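Local coordinates for immunoglobulin-like protein (Pseudomonas aeruginosa, PDB 3N6Y) that is of unknown function but adopts an immunoglobulin-like beta fold of the E-set clan and is probably made with a signal peptide for export, at residues 113-121 / 129-137; 61-72 / 87-98. One frame throughout, in Å; residues are numbered along the deposited sequence. Where two conformers were deposited one is given.

Interaction 1 (113-121 / 129-137); sequences VVKGEWRLM and LAEKSFDVR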
loop_
_atom_site.group_PDB
_atom_site.type_symbol
_atom_site.label_atom_id
_atom_site.label_comp_id
_atom_site.label_asym_id
_atom_site.label_seq_id
_atom_site.Cartn_x
_atom_site.Cartn_y
_atom_site.Cartn_z
ATOM N N VAL A 113 15.387 1.409 -4.114
ATOM C CA VAL A 113 15.074 2.023 -5.401
ATOM C C VAL A 113 15.358 1.016 -6.488
ATOM O O VAL A 113 16.471 0.961 -7.004
ATOM C CB VAL A 113 15.922 3.319 -5.636
ATOM C CG1 VAL A 113 15.561 3.977 -7.013
ATOM C CG2 VAL A 113 15.799 4.312 -4.440
ATOM N N VAL A 114 14.341 0.214 -6.821
ATOM C CA VAL A 114 14.491 -0.837 -7.808
ATOM C C VAL A 114 13.508 -0.621 -8.941
ATOM O O VAL A 114 12.272 -0.602 -8.750
ATOM C CB VAL A 114 14.258 -2.226 -7.187
ATOM C CG1 VAL A 114 14.420 -3.335 -8.253
ATOM C CG2 VAL A 114 15.197 -2.440 -6.012
ATOM N N LYS A 115 14.066 -0.415 -10.131
ATOM C CA LYS A 115 13.251 -0.159 -11.309
ATOM C C LYS A 115 12.476 -1.403 -11.692
ATOM O O LYS A 115 12.958 -2.532 -11.517
ATOM C CB LYS A 115 14.124 0.323 -12.492
ATOM C CG LYS A 115 14.752 1.658 -12.207
ATOM C CD LYS A 115 15.629 2.179 -13.356
ATOM C CE LYS A 115 16.340 3.459 -12.892
ATOM N NZ LYS A 115 17.510 3.894 -13.715
ATOM N N GLY A 116 11.267 -1.183 -12.196
ATOM C CA GLY A 116 10.407 -2.251 -12.695
ATOM C C GLY A 116 8.998 -2.148 -12.124
ATOM O O GLY A 116 8.594 -1.105 -11.593
ATOM N N GLU A 117 8.253 -3.239 -12.202
ATOM C CA GLU A 117 6.853 -3.251 -11.752
ATOM C C GLU A 117 6.744 -3.625 -10.265
ATOM O O GLU A 117 7.281 -4.661 -9.830
ATOM C CB GLU A 117 6.014 -4.222 -12.601
ATOM C CG GLU A 117 4.606 -4.452 -12.031
ATOM C CD GLU A 117 3.610 -5.010 -13.031
ATOM O OE1 GLU A 117 3.965 -5.162 -14.231
ATOM O OE2 GLU A 117 2.454 -5.273 -12.632
ATOM N N TRP A 118 6.021 -2.794 -9.497
ATOM C CA TRP A 118 5.672 -3.023 -8.123
ATOM C C TRP A 118 4.142 -3.108 -8.105
ATOM O O TRP A 118 3.427 -2.205 -8.611
ATOM C CB TRP A 118 6.096 -1.845 -7.266
ATOM C CG TRP A 118 7.566 -1.667 -7.126
ATOM C CD1 TRP A 118 8.477 -1.372 -8.111
ATOM C CD2 TRP A 118 8.275 -1.697 -5.914
ATOM N NE1 TRP A 118 9.725 -1.229 -7.535
ATOM C CE2 TRP A 118 9.626 -1.429 -6.194
ATOM C CE3 TRP A 118 7.897 -1.936 -4.609
ATOM C CZ2 TRP A 118 10.600 -1.412 -5.202
ATOM C CZ3 TRP A 118 8.863 -1.938 -3.597
ATOM C CH2 TRP A 118 10.196 -1.656 -3.914
ATOM N N ARG A 119 3.655 -4.223 -7.609
ATOM C CA ARG A 119 2.236 -4.485 -7.530
ATOM C C ARG A 119 1.872 -4.503 -6.049
ATOM O O ARG A 119 2.365 -5.338 -5.296
ATOM C CB ARG A 119 1.908 -5.814 -8.264
ATOM C CG ARG A 119 0.454 -6.298 -8.111
ATOM C CD ARG A 119 0.185 -7.600 -8.880
ATOM N NE ARG A 119 -1.227 -7.883 -9.121
ATOM C CZ ARG A 119 -1.686 -8.992 -9.715
ATOM N NH1 ARG A 119 -0.851 -9.951 -10.126
ATOM N NH2 ARG A 119 -2.997 -9.133 -9.940
ATOM N N LEU A 120 1.011 -3.570 -5.627
ATOM C CA LEU A 120 0.580 -3.402 -4.238
ATOM C C LEU A 120 -0.854 -3.873 -4.132
ATOM O O LEU A 120 -1.724 -3.441 -4.914
ATOM C CB LEU A 120 0.656 -1.914 -3.858
ATOM C CG LEU A 120 2.037 -1.439 -3.340
ATOM C CD1 LEU A 120 3.183 -1.760 -4.302
ATOM C CD2 LEU A 120 2.003 0.048 -3.093
HETATM N N MSE A 121 -1.082 -4.822 -3.260
HETATM C CA MSE A 121 -2.360 -5.516 -3.133
HETATM C C MSE A 121 -2.770 -5.529 -1.689
HETATM O O MSE A 121 -2.002 -5.968 -0.828
HETATM C CB MSE A 121 -2.227 -6.957 -3.688
HETATM C CG MSE A 121 -1.711 -7.004 -5.103
HETATM SE SE MSE A 121 -1.424 -8.870 -5.647
HETATM C CE MSE A 121 -3.233 -9.190 -6.369
ATOM N N LEU A 129 -9.163 -6.509 -1.710
ATOM C CA LEU A 129 -9.972 -5.309 -1.606
ATOM C C LEU A 129 -9.578 -4.275 -2.701
ATOM O O LEU A 129 -10.445 -3.600 -3.299
ATOM C CB LEU A 129 -9.789 -4.709 -0.220
ATOM C CG LEU A 129 -10.441 -5.550 0.869
ATOM C CD1 LEU A 129 -10.051 -5.064 2.245
ATOM C CD2 LEU A 129 -12.005 -5.538 0.685
ATOM N N ALA A 130 -8.275 -4.113 -2.922
ATOM C CA ALA A 130 -7.761 -3.116 -3.861
ATOM C C ALA A 130 -6.373 -3.486 -4.354
ATOM O O ALA A 130 -5.615 -4.104 -3.608
ATOM C CB ALA A 130 -7.757 -1.734 -3.229
ATOM N N GLU A 131 -6.054 -3.072 -5.566
ATOM C CA GLU A 131 -4.696 -3.297 -6.095
ATOM C C GLU A 131 -4.310 -2.237 -7.081
ATOM O O GLU A 131 -5.191 -1.687 -7.780
ATOM C CB GLU A 131 -4.572 -4.693 -6.739
ATOM C CG GLU A 131 -5.144 -4.864 -8.120
ATOM C CD GLU A 131 -4.767 -6.226 -8.687
ATOM O OE1 GLU A 131 -3.550 -6.555 -8.655
ATOM O OE2 GLU A 131 -5.666 -6.929 -9.179
ATOM N N LYS A 132 -3.006 -1.979 -7.170
ATOM C CA LYS A 132 -2.459 -1.149 -8.204
ATOM C C LYS A 132 -1.047 -1.564 -8.536
ATOM O O LYS A 132 -0.260 -1.894 -7.610
ATOM C CB LYS A 132 -2.443 0.332 -7.790
ATOM C CG LYS A 132 -2.652 1.275 -8.968
ATOM C CD LYS A 132 -4.131 1.276 -9.462
ATOM C CE LYS A 132 -4.304 2.088 -10.663
ATOM N NZ LYS A 132 -5.631 1.944 -11.324
ATOM N N SER A 133 -0.770 -1.505 -9.856
ATOM C CA SER A 133 0.564 -1.803 -10.419
ATOM C C SER A 133 1.252 -0.494 -10.759
ATOM O O SER A 133 0.676 0.308 -11.525
ATOM C CB SER A 133 0.458 -2.710 -11.649
ATOM O OG SER A 133 0.062 -4.005 -11.228
ATOM N N PHE A 134 2.455 -0.286 -10.211
ATOM C CA PHE A 134 3.285 0.900 -10.502
ATOM C C PHE A 134 4.562 0.547 -11.261
ATOM O O PHE A 134 5.176 -0.472 -10.963
ATOM C CB PHE A 134 3.673 1.604 -9.236
ATOM C CG PHE A 134 2.504 2.022 -8.429
ATOM C CD1 PHE A 134 1.963 3.274 -8.571
ATOM C CD2 PHE A 134 1.968 1.151 -7.444
ATOM C CE1 PHE A 134 0.888 3.657 -7.810
ATOM C CE2 PHE A 134 0.887 1.528 -6.696
ATOM C CZ PHE A 134 0.353 2.777 -6.873
ATOM N N ASP A 135 4.936 1.423 -12.186
ATOM C CA ASP A 135 6.141 1.298 -13.014
ATOM C C ASP A 135 7.148 2.312 -12.474
ATOM O O ASP A 135 6.920 3.520 -12.601
ATOM C CB ASP A 135 5.784 1.610 -14.482
ATOM C CG ASP A 135 6.985 1.661 -15.382
ATOM O OD1 ASP A 135 7.818 0.739 -15.307
ATOM O OD2 ASP A 135 7.106 2.641 -16.168
ATOM N N VAL A 136 8.228 1.800 -11.884
ATOM C CA VAL A 136 9.256 2.603 -11.250
ATOM C C VAL A 136 10.392 2.697 -12.267
ATOM O O VAL A 136 10.939 1.691 -12.713
ATOM C CB VAL A 136 9.719 1.982 -9.935
ATOM C CG1 VAL A 136 10.996 2.662 -9.386
ATOM C CG2 VAL A 136 8.560 2.001 -8.922
ATOM N N ARG A 137 10.713 3.911 -12.674
ATOM C CA ARG A 137 11.830 4.090 -13.591
ATOM C C ARG A 137 12.468 5.442 -13.447
ATOM O O ARG A 137 11.948 6.327 -12.762
ATOM C CB ARG A 137 11.410 3.846 -15.036
ATOM C CG ARG A 137 10.564 4.917 -15.668
ATOM C CD ARG A 137 10.054 4.400 -17.019
ATOM N NE ARG A 137 9.524 5.455 -17.876
ATOM C CZ ARG A 137 8.697 5.239 -18.893
ATOM N NH1 ARG A 137 8.315 4.002 -19.179
ATOM N NH2 ARG A 137 8.257 6.252 -19.628
ATOM O OXT ARG A 137 13.535 5.625 -14.029
HETATM O O HOH W 1 15.167 4.621 -15.951
#

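Interaction 2 (61-72 / 87-98); sequences KQEGDTPLTLLY and KFEVVQKLVPGA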
loop_
_atom_site.group_PDB
_atom_site.type_symbol
_atom_site.label_atom_id
_atom_site.label_comp_id
_atom_site.label_asym_id
_atom_site.label_seq_id
_atom_site.Cartn_x
_atom_site.Cartn_y
_atom_site.Cartn_z
ATOM N N LYS A 61 -15.644 -1.831 9.159
ATOM C CA LYS A 61 -14.487 -2.167 9.986
ATOM C C LYS A 61 -14.894 -2.342 11.466
ATOM O O LYS A 61 -15.545 -1.460 12.050
ATOM C CB LYS A 61 -13.409 -1.081 9.890
ATOM C CG LYS A 61 -12.752 -0.967 8.512
ATOM C CD LYS A 61 -11.514 -0.035 8.572
ATOM C CE LYS A 61 -11.879 1.414 8.715
ATOM N NZ LYS A 61 -10.604 2.193 8.892
ATOM N N GLN A 62 -14.522 -3.477 12.058
ATOM C CA GLN A 62 -14.870 -3.779 13.432
ATOM C C GLN A 62 -13.666 -4.353 14.157
ATOM O O GLN A 62 -12.691 -4.733 13.528
ATOM C CB GLN A 62 -16.072 -4.744 13.482
ATOM C CG GLN A 62 -17.326 -4.020 12.994
ATOM C CD GLN A 62 -18.496 -4.919 12.651
ATOM O OE1 GLN A 62 -18.339 -5.940 11.947
ATOM N NE2 GLN A 62 -19.702 -4.499 13.082
ATOM N N GLU A 63 -13.718 -4.351 15.494
ATOM C CA GLU A 63 -12.556 -4.775 16.283
ATOM C C GLU A 63 -12.191 -6.236 16.108
ATOM O O GLU A 63 -11.014 -6.590 16.155
ATOM C CB GLU A 63 -12.784 -4.506 17.769
ATOM C CG GLU A 63 -12.880 -3.075 18.152
ATOM C CD GLU A 63 -11.583 -2.288 17.934
ATOM O OE1 GLU A 63 -10.486 -2.882 17.801
ATOM O OE2 GLU A 63 -11.674 -1.056 17.915
ATOM N N GLY A 64 -13.181 -7.096 15.931
ATOM C CA GLY A 64 -12.911 -8.537 15.869
ATOM C C GLY A 64 -12.639 -9.060 14.474
ATOM O O GLY A 64 -12.593 -10.275 14.249
ATOM N N ASP A 65 -12.465 -8.145 13.527
ATOM C CA ASP A 65 -12.335 -8.506 12.122
ATOM C C ASP A 65 -10.928 -9.005 11.826
ATOM O O ASP A 65 -9.938 -8.653 12.509
ATOM C CB ASP A 65 -12.632 -7.324 11.193
ATOM C CG ASP A 65 -14.104 -6.931 11.167
ATOM O OD1 ASP A 65 -14.943 -7.691 11.700
ATOM O OD2 ASP A 65 -14.405 -5.873 10.587
ATOM N N THR A 66 -10.858 -9.879 10.844
ATOM C CA THR A 66 -9.584 -10.297 10.254
ATOM C C THR A 66 -8.839 -9.027 9.787
ATOM O O THR A 66 -9.404 -8.182 9.103
ATOM C CB THR A 66 -9.825 -11.237 9.077
ATOM O OG1 THR A 66 -10.541 -12.406 9.524
ATOM C CG2 THR A 66 -8.517 -11.688 8.352
ATOM N N PRO A 67 -7.575 -8.890 10.191
ATOM C CA PRO A 67 -6.767 -7.759 9.771
ATOM C C PRO A 67 -6.483 -7.758 8.278
ATOM O O PRO A 67 -6.841 -8.716 7.537
ATOM C CB PRO A 67 -5.488 -7.970 10.574
ATOM C CG PRO A 67 -5.339 -9.418 10.508
ATOM C CD PRO A 67 -6.732 -9.926 10.793
ATOM N N LEU A 68 -5.922 -6.645 7.817
ATOM C CA LEU A 68 -5.518 -6.559 6.440
ATOM C C LEU A 68 -4.148 -7.189 6.266
ATOM O O LEU A 68 -3.303 -7.143 7.132
ATOM C CB LEU A 68 -5.480 -5.115 5.952
ATOM C CG LEU A 68 -6.783 -4.332 6.029
ATOM C CD1 LEU A 68 -6.522 -2.894 5.447
ATOM C CD2 LEU A 68 -7.917 -5.113 5.292
ATOM N N THR A 69 -3.942 -7.787 5.104
ATOM C CA THR A 69 -2.610 -8.193 4.646
ATOM C C THR A 69 -2.265 -7.263 3.463
ATOM O O THR A 69 -2.953 -7.251 2.413
ATOM C CB THR A 69 -2.557 -9.652 4.189
ATOM O OG1 THR A 69 -2.927 -10.538 5.260
ATOM C CG2 THR A 69 -1.116 -10.028 3.767
ATOM N N LEU A 70 -1.203 -6.480 3.634
ATOM C CA LEU A 70 -0.689 -5.625 2.558
ATOM C C LEU A 70 0.444 -6.391 1.895
ATOM O O LEU A 70 1.514 -6.587 2.507
ATOM C CB LEU A 70 -0.156 -4.274 3.054
ATOM C CG LEU A 70 -1.094 -3.154 3.524
ATOM C CD1 LEU A 70 -2.169 -3.658 4.517
ATOM C CD2 LEU A 70 -0.283 -2.073 4.215
ATOM N N LEU A 71 0.207 -6.809 0.670
ATOM C CA LEU A 71 1.144 -7.655 -0.077
ATOM C C LEU A 71 1.798 -6.788 -1.117
ATOM O O LEU A 71 1.166 -6.368 -2.065
ATOM C CB LEU A 71 0.426 -8.807 -0.763
ATOM C CG LEU A 71 1.369 -9.691 -1.588
ATOM C CD1 LEU A 71 2.433 -10.386 -0.638
ATOM C CD2 LEU A 71 0.569 -10.708 -2.405
ATOM N N TYR A 72 3.077 -6.476 -0.925
ATOM C CA TYR A 72 3.834 -5.730 -1.903
ATOM C C TYR A 72 4.655 -6.704 -2.725
ATOM O O TYR A 72 5.485 -7.412 -2.169
ATOM C CB TYR A 72 4.850 -4.824 -1.201
ATOM C CG TYR A 72 4.310 -3.802 -0.198
ATOM C CD1 TYR A 72 3.884 -4.169 1.063
ATOM C CD2 TYR A 72 4.209 -2.459 -0.550
ATOM C CE1 TYR A 72 3.392 -3.237 1.958
ATOM C CE2 TYR A 72 3.733 -1.521 0.353
ATOM C CZ TYR A 72 3.328 -1.902 1.573
ATOM O OH TYR A 72 2.869 -0.937 2.476
ATOM N N LYS A 87 8.802 -10.066 -2.285
ATOM C CA LYS A 87 7.554 -9.598 -1.685
ATOM C C LYS A 87 7.814 -9.118 -0.304
ATOM O O LYS A 87 8.733 -9.587 0.377
ATOM C CB LYS A 87 6.490 -10.680 -1.659
ATOM C CG LYS A 87 6.741 -11.819 -0.681
ATOM C CD LYS A 87 5.488 -12.669 -0.601
ATOM C CE LYS A 87 5.582 -13.893 0.318
ATOM N NZ LYS A 87 5.368 -13.652 1.798
ATOM N N PHE A 88 7.005 -8.159 0.120
ATOM C CA PHE A 88 6.872 -7.816 1.540
ATOM C C PHE A 88 5.411 -8.047 1.928
ATOM O O PHE A 88 4.503 -7.760 1.126
ATOM C CB PHE A 88 7.189 -6.347 1.762
ATOM C CG PHE A 88 8.604 -5.998 1.458
ATOM C CD1 PHE A 88 9.622 -6.438 2.287
ATOM C CD2 PHE A 88 8.928 -5.203 0.373
ATOM C CE1 PHE A 88 10.936 -6.106 2.006
ATOM C CE2 PHE A 88 10.262 -4.873 0.093
ATOM C CZ PHE A 88 11.235 -5.317 0.920
ATOM N N GLU A 89 5.194 -8.540 3.133
ATOM C CA GLU A 89 3.845 -8.704 3.711
ATOM C C GLU A 89 3.737 -7.996 5.059
ATOM O O GLU A 89 4.552 -8.203 5.968
ATOM C CB GLU A 89 3.526 -10.180 3.844
ATOM C CG GLU A 89 2.917 -10.734 2.597
ATOM C CD GLU A 89 2.360 -12.156 2.778
ATOM O OE1 GLU A 89 2.595 -12.981 1.877
ATOM O OE2 GLU A 89 1.722 -12.446 3.817
ATOM N N VAL A 90 2.741 -7.136 5.172
ATOM C CA VAL A 90 2.548 -6.313 6.361
ATOM C C VAL A 90 1.142 -6.609 6.844
ATOM O O VAL A 90 0.216 -6.551 6.035
ATOM C CB VAL A 90 2.743 -4.812 6.083
ATOM C CG1 VAL A 90 2.345 -3.985 7.293
ATOM C CG2 VAL A 90 4.192 -4.522 5.705
ATOM N N VAL A 91 1.007 -6.986 8.130
ATOM C CA VAL A 91 -0.349 -7.215 8.673
ATOM C C VAL A 91 -0.782 -5.931 9.380
ATOM O O VAL A 91 -0.000 -5.351 10.121
ATOM C CB VAL A 91 -0.457 -8.456 9.550
ATOM C CG1 VAL A 91 -1.889 -8.523 10.143
ATOM C CG2 VAL A 91 -0.177 -9.694 8.692
ATOM N N GLN A 92 -1.978 -5.436 9.062
ATOM C CA GLN A 92 -2.495 -4.191 9.636
ATOM C C GLN A 92 -3.846 -4.438 10.302
ATOM O O GLN A 92 -4.832 -4.735 9.612
ATOM C CB GLN A 92 -2.656 -3.122 8.536
ATOM C CG GLN A 92 -3.301 -1.787 8.993
ATOM C CD GLN A 92 -3.611 -0.821 7.816
ATOM O OE1 GLN A 92 -2.789 -0.647 6.922
ATOM N NE2 GLN A 92 -4.798 -0.196 7.827
ATOM N N LYS A 93 -3.911 -4.291 11.626
ATOM C CA LYS A 93 -5.217 -4.385 12.320
ATOM C C LYS A 93 -6.132 -3.243 11.845
ATOM O O LYS A 93 -5.723 -2.104 11.752
ATOM C CB LYS A 93 -5.035 -4.311 13.838
ATOM C CG LYS A 93 -6.347 -4.311 14.651
ATOM C CD LYS A 93 -6.119 -4.878 16.069
ATOM C CE LYS A 93 -7.272 -4.612 17.043
ATOM N NZ LYS A 93 -8.636 -5.011 16.557
ATOM N N LEU A 94 -7.382 -3.588 11.536
ATOM C CA LEU A 94 -8.371 -2.604 11.184
ATOM C C LEU A 94 -8.738 -1.724 12.381
ATOM O O LEU A 94 -8.934 -2.191 13.481
ATOM C CB LEU A 94 -9.622 -3.320 10.659
ATOM C CG LEU A 94 -9.434 -3.993 9.283
ATOM C CD1 LEU A 94 -10.619 -4.930 9.065
ATOM C CD2 LEU A 94 -9.299 -2.962 8.160
ATOM N N VAL A 95 -8.817 -0.427 12.147
ATOM C CA VAL A 95 -9.200 0.543 13.179
ATOM C C VAL A 95 -10.519 1.150 12.768
ATOM O O VAL A 95 -10.560 1.942 11.848
ATOM C CB VAL A 95 -8.125 1.640 13.307
ATOM C CG1 VAL A 95 -8.555 2.727 14.208
ATOM C CG2 VAL A 95 -6.783 1.002 13.753
ATOM N N PRO A 96 -11.621 0.783 13.449
ATOM C CA PRO A 96 -12.945 1.187 12.973
ATOM C C PRO A 96 -13.080 2.706 12.718
ATOM O O PRO A 96 -13.689 3.143 11.737
ATOM C CB PRO A 96 -13.877 0.709 14.102
ATOM C CG PRO A 96 -13.161 -0.479 14.700
ATOM C CD PRO A 96 -11.698 -0.125 14.606
ATOM N N GLY A 97 -12.462 3.514 13.545
ATOM C CA GLY A 97 -12.706 4.959 13.473
ATOM C C GLY A 97 -11.714 5.710 12.646
ATOM O O GLY A 97 -11.784 6.940 12.552
ATOM N N ALA A 98 -10.768 5.002 12.021
ATOM C CA ALA A 98 -9.889 5.652 11.023
ATOM C C ALA A 98 -10.604 5.926 9.697
ATOM O O ALA A 98 -11.062 4.986 9.019
ATOM C CB ALA A 98 -8.591 4.817 10.803
HETATM O O HOH W 2 -8.062 1.069 9.699
HETATM O O HOH W 3 -9.863 -4.742 14.089
HETATM O O HOH W 4 -8.431 -1.590 16.085
HETATM O O HOH W 5 -8.454 -6.260 12.228
#

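Interaction 1 (113-121 / 129-137)
Glu131 meets Arg119 and Met121 across the C-terminal antiparallel beta hairpin of this immunoglobulin-like fold, strands 116-124 and 127-136. Its CG sits between backbone N and carbonyl carbon (chi1 78°), and the extended chain carries OE1 to the side of the Arg119 guanidinium. In the Arg119 conformer given, Glu131 OE1 alone accepts from Arg119 NE (2.7 Å), which meets it nearly along its C-O axis, and from NH2 (2.9 Å), on its syn lone pair. The two flat groups are 3° from coplanar. Met121, a selenomethionine, runs alongside Glu131 and brings its CE near OE1. Lys132 pairs with Leu120 through two backbone bonds, while its amine leads off to a cation-pi contact with Tyr14. Ser133 OG then lies 3.0 Å from OE2 of Glu117, also one of two conformers, on the face of the salt bridge. On the other, buried face, Phe134 crosses Leu120 at about a right angle, CE2 to CD2 4.1 Å, and Phe52 joins its ring edge-to-face. Val136 puts CG2 3.5 Å from Trp118 CD1. The indole is held by its own strand's lead-in: Trp118 NE1 donates to Val114 O at 2.9 Å, with the oxygen in the ring plane.

Interaction 2 (61-72 / 87-98)
Lys61 NZ is gripped by Ala98 O at 2.8 Å, Val95 O at 3.0 Å and a water that also accepts from Val95 N; Asp101 adds a salt bridge. The ammonium thus fastens the type I turn Val95-Ala98 beside an antiparallel pair of the immunoglobulin-like sheet, strands 68-74 and 84-92. It lies on a lone pair of Ala98 O, but above the carbonyl plane of Val95 O, whose opposite face receives Ala98 N. A bend at chi3 (-73°) turns the lysine chain toward these carbonyls, and its CD rests on Leu94 CD2. That same methyl lies 3.6 Å from Leu68 CG, the two leucines crossing at about a right angle, while Leu94 CD1 leans on Asp65 CB. Nearby, Lys93 NZ forms a salt bridge with Glu63 OE1 (3.1 Å), and Glu63 OE2 lies against the ring of Pro96. A water accepts from Lys93 NZ and sits close to Gln62 O and Leu94 O; another donates to Asp65 O and accepts from Leu94 N. In the strands, Leu68, Leu70 and Tyr72 each exchange two backbone hydrogen bonds, with Gln92, Val90 and Phe88 respectively. Pro67 CG packs on Val91 CG1 just before the first pair. On the face of Thr69, its CG2 lies 3.7 Å from Glu89 OE2; on the other face, Tyr72 CE1 is 4.0 Å from Val90 CG2.

From the N terminus, strand 51-59 leads into 61-72, and interaction 2 closes first, when 87-98 returns against it after an excursion of 14 residues that includes strand 76-78. The chain then passes through strand 101-106 before interaction 1 closes the hairpin of 113-121 and 129-137, a shorter loop. The two loops follow in series and neither nests nor crosses. They are nevertheless joined laterally in one sheet, because strand 116-124 lies antiparallel to strand 68-74: Met121 O is 2.8 Å from Leu71 N, a probable hydrogen bond, and Leu120 packs on Tyr72. Four strands side by side across the sheet, in the order 127-136, 116-124, 68-74, 84-92, are thereby tied together.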